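Long-range contacts in cyclic nucleotide-gated potassium channel mll3241 (Mesorhizobium loti, PDB 4MUV), which is a homotetrameric potassium channel opened by cyclic AMP, seen here as its cytoplasmic cyclic nucleotide-binding domain with cyclic GMP bound: residues A[64-69]-A[99-104]; A[56-61]-A[106-111]; A[7-12]-A[39-44]. The protein carries 3 engineered substitutions. All coordinates share one frame; numbering follows the deposited sequence.

Contact 1 of 3, residues A[64-69]-A[99-104]; sequences EGSVSV and SAATTV. With PCG (cyclic guanosine monophosphate), chain C.
Ser68 and Ser99 face each other as an antiparallel hydrogen-bonded pair, Ser68 N giving a nearly straight bond of 2.8 Å to Ser99 O and Ser99 N returning one to Ser68 O. Val67 and Ala100 form the next, non-hydrogen-bonded pair, and from Ala101 on the chain turns past Ser66. Ala101 N reaches Ser66 O at 2.9 Å, tilted out of its carbonyl plane, while Ser66 N donates to Thr102 OG1 at 3.2 Å. Thr102 OG1, set between its backbone N and carbonyl carbon (chi1 60°), passes its hydrogen to Thr103 O and is thus used both ways. Ser66 OG lies 3.5 Å from Ala101 CB, but its bond goes to Glu76. Gly65, with positive phi, lies so close to the facing chain that a CB here would run into Thr103 O. Val67 CG1 meets Val104 CG2 at 4.0 Å, their branches crossing obliquely, next to Ile49 and Val43. One residue past Ser68, Val69 points its side chain away from 99-104 and sets CG1 3.7 Å from C4 of the cyclic GMP guanine. In this beta roll pairing, the Val69 methyls give the purine van der Waals contact but no hydrogen bond.

Contact 2 of 3, residues A[56-61]-A[106-111]; sequences GDRMFF and LLSLHS
Strands 58-61 and 106-110 run antiparallel at 154°, with Met59-Leu109 and Phe61-Leu107 as the hydrogen-bonded pairs, each joined by two N-H...O bonds, and Arg58-His110 and Phe60-Ser108 as the non-hydrogen-bonded ones. On the face of Arg58 and Phe60, the Arg58 chain bends at chi3 (68°) and its guanidinium holds Asp57 side-on, NE to OD1 at 2.7 Å and NH2 to OD2 at 2.8 Å. His110 lies alongside, its NE2 over the rim of one guanidinium face with the planes 36° apart. Arg58 NH1 and Ser108 OG share a water. An alanine in place of Arg58 would probably leave the Asp57 carboxylate without its charged mate and His110 without the flat group beside it. Strands 58-64 and 104-110 are the inner two of one four-stranded antiparallel sheet of the beta roll. His110 occupies the N-cap position of helix 111-120, and Ser111 N, at its start, bonds to Asp57 O. Further along, Phe60 CD1 touches Leu106 CD1 at 3.7 Å, and its ring also meets Phe83. On the other face Phe61 presents its ring edge to Leu109 CD2, 4.1 Å from CE1, while Met59 CG packs 4.2 Å from Leu109 CB, both residues touching Phe114.

Contact 3 of 3, residues A[7-12]-A[39-44]; sequences RGDFVR and RARTVP. With NA (sodium ion), chain D.
Asp9 and Arg41 approach obliquely, carboxylate and guanidinium planes 43° apart, and the grip is end-on: NH1 and NH2 of Arg41 both close on Asp9 OD1, each at 2.9 Å. Both come from one face of the carboxylate, well above its plane, whereas the oxygen stays near the guanidinium plane. Although Arg41 leaves the strand pointing away from 7-12, a bend at chi2 (-71°) sets CD on a course back, and NH1 also donates to Ala40 O. The other carboxylate oxygen is taken by the sodium ion, at 2.7 Å from Asp9 OD2; a water also binds the ion. Arg39 runs beside Asp9 in the same direction, its guanidinium within 13° of the carboxylate plane; its CD touches Asp9 OD2 at 3.5 Å, and its CB lies over one face of the Arg41 guanidinium, toward the rim. So two arginines and a metal ion gather round one acid and would be expected to keep it ionised. Behind the acid, Asp9 O accepts a weak bond from Ala40 N, and a water joins Gly8 O to Ala40 O. Arg12, just after the helix, points toward the strand: its CB packs against Ala40 CB at 4.2 Å, and its side chain crosses that of Thr42 at about a right angle, NH1 3.0 Å from Thr42 OG1. Arg12 NH2 also makes a salt bridge with Glu64, and Thr42 OG1 bonds to Ser105 OG. This surface contact joins the N-terminal helix 2-10 to strand 39-43, an edge strand, within this chain, of the cyclic nucleotide-binding beta roll.

Strand 104-110 ties the three contacts together. In contact 2 it pairs with strand 58-64; on its other side it pairs with the strand of contact 3, through Leu106 N to Arg41 O at 2.8 Å. Contact 1 adjoins contact 2 in sequence: 64-69 follows 56-61, and 99-104 leads into 106-111. It meets contact 3 through Glu64 OE1 and Arg12 NH2, a salt bridge of 3.2 Å, and Val104 O lies 2.8 Å from Val43 N, a probable hydrogen bond. Contact 1 reaches the nucleotide through Val69; in contact 2 the Met59 side chain stays about 7 Å from it, while Arg58 O accepts a hydrogen bond from Arg94 NH2, a pocket residue. In contact 3 the Arg41 side chain is about 12 Å from that of Arg94.

Contact 1 of 3, residues A[64-69]-A[99-104]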
loop_
_atom_site.group_PDB
_atom_site.type_symbol
_atom_site.label_atom_id
_atom_site.label_comp_id
_atom_site.label_asym_id
_atom_site.label_seq_id
_atom_site.Cartn_x
_atom_site.Cartn_y
_atom_site.Cartn_z
ATOM N N GLU A 64 2.106 3.934 10.353
ATOM C CA GLU A 64 1.724 4.321 11.722
ATOM C C GLU A 64 0.221 4.112 11.840
ATOM O O GLU A 64 -0.513 4.419 10.901
ATOM C CB GLU A 64 2.020 5.808 12.023
ATOM C CG GLU A 64 3.461 6.285 11.783
ATOM C CD GLU A 64 3.646 7.778 12.014
ATOM O OE1 GLU A 64 2.753 8.584 11.655
ATOM O OE2 GLU A 64 4.704 8.157 12.528
ATOM N N GLY A 65 -0.256 3.588 12.964
ATOM C CA GLY A 65 -1.681 3.357 13.112
ATOM C C GLY A 65 -2.145 2.118 12.379
ATOM O O GLY A 65 -1.352 1.291 11.989
ATOM N N SER A 66 -3.451 1.986 12.208
ATOM C CA SER A 66 -4.012 0.800 11.586
ATOM C C SER A 66 -5.224 1.088 10.709
ATOM O O SER A 66 -5.915 2.107 10.865
ATOM C CB SER A 66 -4.378 -0.230 12.648
ATOM O OG SER A 66 -5.377 0.271 13.506
ATOM N N VAL A 67 -5.461 0.164 9.778
ATOM C CA VAL A 67 -6.651 0.154 8.942
ATOM C C VAL A 67 -7.499 -1.075 9.209
ATOM O O VAL A 67 -7.004 -2.080 9.708
ATOM C CB VAL A 67 -6.311 0.243 7.441
ATOM C CG1 VAL A 67 -5.528 1.502 7.153
ATOM C CG2 VAL A 67 -5.584 -0.983 6.966
ATOM N N SER A 68 -8.764 -0.966 8.825
ATOM C CA SER A 68 -9.760 -2.016 8.922
ATOM C C SER A 68 -10.141 -2.467 7.516
ATOM O O SER A 68 -10.444 -1.642 6.668
ATOM C CB SER A 68 -10.985 -1.402 9.604
ATOM O OG SER A 68 -12.116 -2.196 9.485
ATOM N N VAL A 69 -10.123 -3.772 7.283
ATOM C CA VAL A 69 -10.488 -4.364 5.995
ATOM C C VAL A 69 -11.826 -5.070 6.150
ATOM O O VAL A 69 -11.954 -6.002 6.948
ATOM C CB VAL A 69 -9.417 -5.368 5.505
ATOM C CG1 VAL A 69 -9.823 -5.944 4.144
ATOM C CG2 VAL A 69 -8.035 -4.716 5.470
ATOM N N SER A 99 -10.675 1.079 5.445
ATOM C CA SER A 99 -10.913 2.326 6.155
ATOM C C SER A 99 -9.840 2.509 7.231
ATOM O O SER A 99 -9.294 1.526 7.741
ATOM C CB SER A 99 -12.276 2.267 6.854
ATOM O OG SER A 99 -13.340 1.950 5.978
ATOM N N ALA A 100 -9.561 3.744 7.602
ATOM C CA ALA A 100 -8.706 3.973 8.750
ATOM C C ALA A 100 -9.422 3.465 10.003
ATOM O O ALA A 100 -10.595 3.756 10.223
ATOM C CB ALA A 100 -8.399 5.447 8.894
ATOM N N ALA A 101 -8.720 2.694 10.832
ATOM C CA ALA A 101 -9.269 2.249 12.105
ATOM C C ALA A 101 -8.984 3.343 13.151
ATOM O O ALA A 101 -9.876 4.060 13.573
ATOM C CB ALA A 101 -8.655 0.916 12.487
ATOM N N THR A 102 -7.721 3.479 13.528
ATOM C CA THR A 102 -7.239 4.656 14.199
ATOM C C THR A 102 -6.786 5.616 13.105
ATOM O O THR A 102 -6.764 5.268 11.923
ATOM C CB THR A 102 -6.054 4.302 15.117
ATOM O OG1 THR A 102 -4.987 3.732 14.349
ATOM C CG2 THR A 102 -6.478 3.337 16.214
ATOM N N THR A 103 -6.399 6.823 13.484
ATOM C CA THR A 103 -5.698 7.699 12.564
ATOM C C THR A 103 -4.518 6.918 12.022
ATOM O O THR A 103 -3.829 6.265 12.774
ATOM C CB THR A 103 -5.160 8.923 13.294
ATOM O OG1 THR A 103 -6.163 9.428 14.169
ATOM C CG2 THR A 103 -4.736 9.966 12.280
ATOM N N VAL A 104 -4.280 6.968 10.715
ATOM C CA VAL A 104 -3.268 6.116 10.110
ATOM C C VAL A 104 -2.365 6.898 9.153
ATOM O O VAL A 104 -2.828 7.783 8.443
ATOM C CB VAL A 104 -3.952 4.919 9.398
ATOM C CG1 VAL A 104 -4.829 5.384 8.211
ATOM C CG2 VAL A 104 -2.934 3.875 8.975
HETATM P PA PCG C . -7.617 -4.338 -3.384
HETATM O O1A PCG C . -6.882 -3.540 -4.441
HETATM O O2A PCG C . -8.604 -5.338 -3.871
HETATM O "O5'" PCG C . -8.335 -3.347 -2.440
HETATM C "C5'" PCG C . -8.768 -3.763 -1.225
HETATM C "C4'" PCG C . -7.575 -4.393 -0.484
HETATM O "O4'" PCG C . -7.776 -4.893 0.890
HETATM C "C3'" PCG C . -7.096 -5.465 -1.205
HETATM O "O3'" PCG C . -6.523 -5.066 -2.490
HETATM C "C2'" PCG C . -6.059 -6.094 -0.188
HETATM O "O2'" PCG C . -4.777 -5.502 -0.405
HETATM C "C1'" PCG C . -6.567 -5.778 1.084
HETATM N N9 PCG C . -6.952 -6.875 1.920
HETATM C C8 PCG C . -6.401 -7.235 3.127
HETATM N N7 PCG C . -6.925 -8.373 3.586
HETATM C C5 PCG C . -7.847 -8.752 2.640
HETATM C C6 PCG C . -8.723 -9.889 2.569
HETATM O O6 PCG C . -8.814 -10.799 3.428
HETATM N N1 PCG C . -9.512 -9.926 1.445
HETATM C C2 PCG C . -9.454 -8.992 0.422
HETATM N N2 PCG C . -10.262 -9.141 -0.644
HETATM N N3 PCG C . -8.634 -7.894 0.453
HETATM C C4 PCG C . -7.834 -7.838 1.614
HETATM O O HOH W 1 -13.625 -0.805 5.990
#

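Contact 2 of 3, residues A[56-61]-A[106-111]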
loop_
_atom_site.group_PDB
_atom_site.type_symbol
_atom_site.label_atom_id
_atom_site.label_comp_id
_atom_site.label_asym_id
_atom_site.label_seq_id
_atom_site.Cartn_x
_atom_site.Cartn_y
_atom_site.Cartn_z
ATOM N N GLY A 56 -8.776 0.787 -8.983
ATOM C CA GLY A 56 -7.609 0.992 -8.146
ATOM C C GLY A 56 -6.432 1.439 -8.985
ATOM O O GLY A 56 -6.119 0.825 -9.990
ATOM N N ASP A 57 -5.783 2.514 -8.566
ATOM C CA ASP A 57 -4.646 3.079 -9.285
ATOM C C ASP A 57 -3.450 3.288 -8.379
ATOM O O ASP A 57 -2.491 3.928 -8.782
ATOM C CB ASP A 57 -5.045 4.418 -9.920
ATOM C CG ASP A 57 -5.410 5.461 -8.882
ATOM O OD1 ASP A 57 -5.527 5.089 -7.690
ATOM O OD2 ASP A 57 -5.646 6.644 -9.261
ATOM N N ARG A 58 -3.499 2.743 -7.174
ATOM C CA ARG A 58 -2.384 2.852 -6.248
ATOM C C ARG A 58 -2.511 1.803 -5.162
ATOM O O ARG A 58 -3.546 1.155 -5.018
ATOM C CB ARG A 58 -2.385 4.232 -5.622
ATOM C CG ARG A 58 -3.586 4.467 -4.734
ATOM C CD ARG A 58 -3.886 5.931 -4.539
ATOM N NE ARG A 58 -4.340 6.533 -5.776
ATOM C CZ ARG A 58 -4.447 7.838 -5.986
ATOM N NH1 ARG A 58 -4.136 8.705 -5.029
ATOM N NH2 ARG A 58 -4.868 8.273 -7.157
ATOM N N MET A 59 -1.441 1.615 -4.400
ATOM C CA MET A 59 -1.511 0.789 -3.195
ATOM C C MET A 59 -0.846 1.543 -2.055
ATOM O O MET A 59 -0.320 2.648 -2.250
ATOM C CB MET A 59 -0.905 -0.600 -3.388
ATOM C CG MET A 59 0.585 -0.585 -3.604
ATOM S SD MET A 59 1.357 -2.205 -3.448
ATOM C CE MET A 59 1.126 -2.503 -1.700
ATOM N N PHE A 60 -0.907 0.960 -0.864
ATOM C CA PHE A 60 -0.590 1.678 0.361
ATOM C C PHE A 60 0.191 0.783 1.313
ATOM O O PHE A 60 -0.143 -0.400 1.495
ATOM C CB PHE A 60 -1.858 2.106 1.070
ATOM C CG PHE A 60 -2.776 2.946 0.230
ATOM C CD1 PHE A 60 -2.653 4.324 0.227
ATOM C CD2 PHE A 60 -3.780 2.364 -0.511
ATOM C CE1 PHE A 60 -3.497 5.114 -0.526
ATOM C CE2 PHE A 60 -4.639 3.148 -1.276
ATOM C CZ PHE A 60 -4.493 4.524 -1.280
ATOM N N PHE A 61 1.226 1.357 1.936
ATOM C CA PHE A 61 2.004 0.716 2.996
ATOM C C PHE A 61 1.648 1.400 4.295
ATOM O O PHE A 61 1.761 2.610 4.425
ATOM C CB PHE A 61 3.495 0.835 2.691
ATOM C CG PHE A 61 3.850 0.165 1.413
ATOM C CD1 PHE A 61 3.740 0.836 0.214
ATOM C CD2 PHE A 61 4.224 -1.168 1.399
ATOM C CE1 PHE A 61 4.021 0.197 -0.963
ATOM C CE2 PHE A 61 4.484 -1.814 0.211
ATOM C CZ PHE A 61 4.388 -1.126 -0.971
ATOM N N LEU A 106 0.140 6.396 5.942
ATOM C CA LEU A 106 0.340 5.513 4.811
ATOM C C LEU A 106 1.405 6.084 3.902
ATOM O O LEU A 106 1.534 7.292 3.777
ATOM C CB LEU A 106 -0.954 5.439 3.988
ATOM C CG LEU A 106 -2.237 5.082 4.693
ATOM C CD1 LEU A 106 -3.443 5.218 3.780
ATOM C CD2 LEU A 106 -2.156 3.683 5.244
ATOM N N LEU A 107 2.129 5.204 3.232
ATOM C CA LEU A 107 2.930 5.564 2.064
ATOM C C LEU A 107 2.188 5.027 0.838
ATOM O O LEU A 107 1.996 3.821 0.695
ATOM C CB LEU A 107 4.350 4.994 2.160
ATOM C CG LEU A 107 5.186 5.549 3.312
ATOM C CD1 LEU A 107 6.450 4.745 3.486
ATOM C CD2 LEU A 107 5.541 6.998 3.057
ATOM N N SER A 108 1.764 5.944 -0.031
ATOM C CA SER A 108 1.013 5.626 -1.245
ATOM C C SER A 108 1.942 5.429 -2.421
ATOM O O SER A 108 2.811 6.266 -2.650
ATOM C CB SER A 108 0.039 6.772 -1.554
ATOM O OG SER A 108 -0.713 6.529 -2.727
ATOM N N LEU A 109 1.729 4.352 -3.156
ATOM C CA LEU A 109 2.524 4.005 -4.316
ATOM C C LEU A 109 1.598 3.913 -5.517
ATOM O O LEU A 109 0.703 3.068 -5.560
ATOM C CB LEU A 109 3.184 2.652 -4.088
ATOM C CG LEU A 109 4.104 2.147 -5.194
ATOM C CD1 LEU A 109 5.334 3.038 -5.265
ATOM C CD2 LEU A 109 4.514 0.697 -4.953
ATOM N N HIS A 110 1.789 4.807 -6.480
ATOM C CA HIS A 110 0.953 4.812 -7.666
ATOM C C HIS A 110 1.270 3.618 -8.561
ATOM O O HIS A 110 2.361 3.062 -8.535
ATOM C CB HIS A 110 1.125 6.117 -8.416
ATOM C CG HIS A 110 0.371 7.261 -7.815
ATOM N ND1 HIS A 110 0.311 7.501 -6.456
ATOM C CD2 HIS A 110 -0.349 8.243 -8.399
ATOM C CE1 HIS A 110 -0.406 8.587 -6.232
ATOM N NE2 HIS A 110 -0.824 9.051 -7.394
ATOM N N SER A 111 0.302 3.227 -9.371
ATOM C CA SER A 111 0.407 2.048 -10.216
ATOM C C SER A 111 1.685 2.001 -11.052
ATOM O O SER A 111 2.331 0.971 -11.128
ATOM C CB SER A 111 -0.819 1.935 -11.124
ATOM O OG SER A 111 -0.766 0.724 -11.853
HETATM O O HOH W 2 -2.927 8.438 -2.354
#

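Contact 3 of 3, residues A[7-12]-A[39-44]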
loop_
_atom_site.group_PDB
_atom_site.type_symbol
_atom_site.label_atom_id
_atom_site.label_comp_id
_atom_site.label_asym_id
_atom_site.label_seq_id
_atom_site.Cartn_x
_atom_site.Cartn_y
_atom_site.Cartn_z
ATOM N N ARG A 7 7.525 18.897 -2.097
ATOM C CA ARG A 7 8.151 18.865 -0.784
ATOM C C ARG A 7 7.223 18.196 0.223
ATOM O O ARG A 7 7.671 17.376 1.003
ATOM C CB ARG A 7 8.515 20.272 -0.300
ATOM C CG ARG A 7 9.693 20.884 -1.020
ATOM C CD ARG A 7 10.209 22.138 -0.293
ATOM N NE ARG A 7 9.326 23.303 -0.436
ATOM C CZ ARG A 7 9.376 24.167 -1.448
ATOM N NH1 ARG A 7 10.235 23.983 -2.437
ATOM N NH2 ARG A 7 8.549 25.206 -1.489
ATOM N N GLY A 8 5.938 18.524 0.179
ATOM C CA GLY A 8 4.993 17.903 1.087
ATOM C C GLY A 8 4.870 16.403 0.892
ATOM O O GLY A 8 4.696 15.685 1.856
ATOM N N ASP A 9 4.933 15.950 -0.354
ATOM C CA ASP A 9 4.783 14.530 -0.682
ATOM C C ASP A 9 5.969 13.697 -0.239
ATOM O O ASP A 9 5.821 12.487 -0.069
ATOM C CB ASP A 9 4.584 14.352 -2.187
ATOM C CG ASP A 9 3.176 14.656 -2.645
ATOM O OD1 ASP A 9 2.264 14.846 -1.801
ATOM O OD2 ASP A 9 2.969 14.669 -3.890
ATOM N N PHE A 10 7.131 14.323 -0.024
ATOM C CA PHE A 10 8.394 13.629 0.256
ATOM C C PHE A 10 8.929 13.792 1.664
ATOM O O PHE A 10 9.669 12.932 2.123
ATOM C CB PHE A 10 9.471 14.086 -0.734
ATOM C CG PHE A 10 10.761 13.322 -0.614
ATOM C CD1 PHE A 10 10.871 12.048 -1.118
ATOM C CD2 PHE A 10 11.859 13.881 0.023
ATOM C CE1 PHE A 10 12.065 11.346 -1.005
ATOM C CE2 PHE A 10 13.042 13.182 0.153
ATOM C CZ PHE A 10 13.155 11.922 -0.371
ATOM N N VAL A 11 8.602 14.899 2.325
ATOM C CA VAL A 11 9.310 15.325 3.538
ATOM C C VAL A 11 9.384 14.273 4.674
ATOM O O VAL A 11 10.335 14.264 5.453
ATOM C CB VAL A 11 8.659 16.645 4.081
ATOM C CG1 VAL A 11 7.226 16.442 4.570
ATOM C CG2 VAL A 11 9.474 17.255 5.177
ATOM N N ARG A 12 8.377 13.410 4.753
ATOM C CA ARG A 12 8.255 12.375 5.779
ATOM C C ARG A 12 8.709 11.004 5.276
ATOM O O ARG A 12 8.838 10.053 6.060
ATOM C CB ARG A 12 6.774 12.211 6.219
ATOM C CG ARG A 12 5.986 13.511 6.513
ATOM C CD ARG A 12 4.530 13.167 6.885
ATOM N NE ARG A 12 4.528 12.250 8.017
ATOM C CZ ARG A 12 3.519 11.469 8.428
ATOM N NH1 ARG A 12 2.358 11.402 7.768
ATOM N NH2 ARG A 12 3.694 10.714 9.513
ATOM N N ARG A 39 4.173 8.745 -1.718
ATOM C CA ARG A 39 3.594 9.950 -1.155
ATOM C C ARG A 39 3.031 9.617 0.217
ATOM O O ARG A 39 2.174 8.770 0.343
ATOM C CB ARG A 39 2.524 10.518 -2.090
ATOM C CG ARG A 39 3.034 10.871 -3.491
ATOM C CD ARG A 39 1.911 11.353 -4.391
ATOM N NE ARG A 39 2.350 11.533 -5.768
ATOM C CZ ARG A 39 1.543 11.946 -6.743
ATOM N NH1 ARG A 39 0.264 12.225 -6.480
ATOM N NH2 ARG A 39 2.011 12.087 -7.976
ATOM N N ALA A 40 3.508 10.286 1.265
ATOM C CA ALA A 40 3.000 10.009 2.598
ATOM C C ALA A 40 1.678 10.733 2.814
ATOM O O ALA A 40 1.529 11.899 2.455
ATOM C CB ALA A 40 4.021 10.391 3.670
ATOM N N ARG A 41 0.735 10.023 3.418
ATOM C CA ARG A 41 -0.608 10.514 3.665
ATOM C C ARG A 41 -1.071 10.076 5.035
ATOM O O ARG A 41 -0.897 8.937 5.394
ATOM C CB ARG A 41 -1.582 9.905 2.646
ATOM C CG ARG A 41 -1.231 10.189 1.188
ATOM C CD ARG A 41 -1.504 11.648 0.934
ATOM N NE ARG A 41 -1.255 12.130 -0.435
ATOM C CZ ARG A 41 -0.189 12.831 -0.831
ATOM N NH1 ARG A 41 0.817 13.085 -0.005
ATOM N NH2 ARG A 41 -0.143 13.310 -2.082
ATOM N N THR A 42 -1.712 10.970 5.772
ATOM C CA THR A 42 -2.392 10.608 6.998
ATOM C C THR A 42 -3.899 10.675 6.780
ATOM O O THR A 42 -4.421 11.624 6.182
ATOM C CB THR A 42 -1.942 11.499 8.159
ATOM O OG1 THR A 42 -0.546 11.298 8.394
ATOM C CG2 THR A 42 -2.681 11.168 9.441
ATOM N N VAL A 43 -4.589 9.638 7.233
ATOM C CA VAL A 43 -6.034 9.489 7.061
ATOM C C VAL A 43 -6.716 9.435 8.427
ATOM O O VAL A 43 -6.296 8.667 9.281
ATOM C CB VAL A 43 -6.356 8.207 6.236
ATOM C CG1 VAL A 43 -7.855 8.034 6.054
ATOM C CG2 VAL A 43 -5.678 8.269 4.888
ATOM N N PRO A 44 -7.738 10.280 8.650
ATOM C CA PRO A 44 -8.410 10.287 9.956
ATOM C C PRO A 44 -9.193 9.000 10.190
ATOM O O PRO A 44 -9.702 8.368 9.264
ATOM C CB PRO A 44 -9.365 11.485 9.879
ATOM C CG PRO A 44 -9.580 11.718 8.446
ATOM C CD PRO A 44 -8.345 11.243 7.717
HETATM NA NA NA D . 0.449 14.964 -4.865
HETATM O O HOH W 3 3.582 13.603 3.120
HETATM O O HOH W 4 0.170 15.888 -7.494
#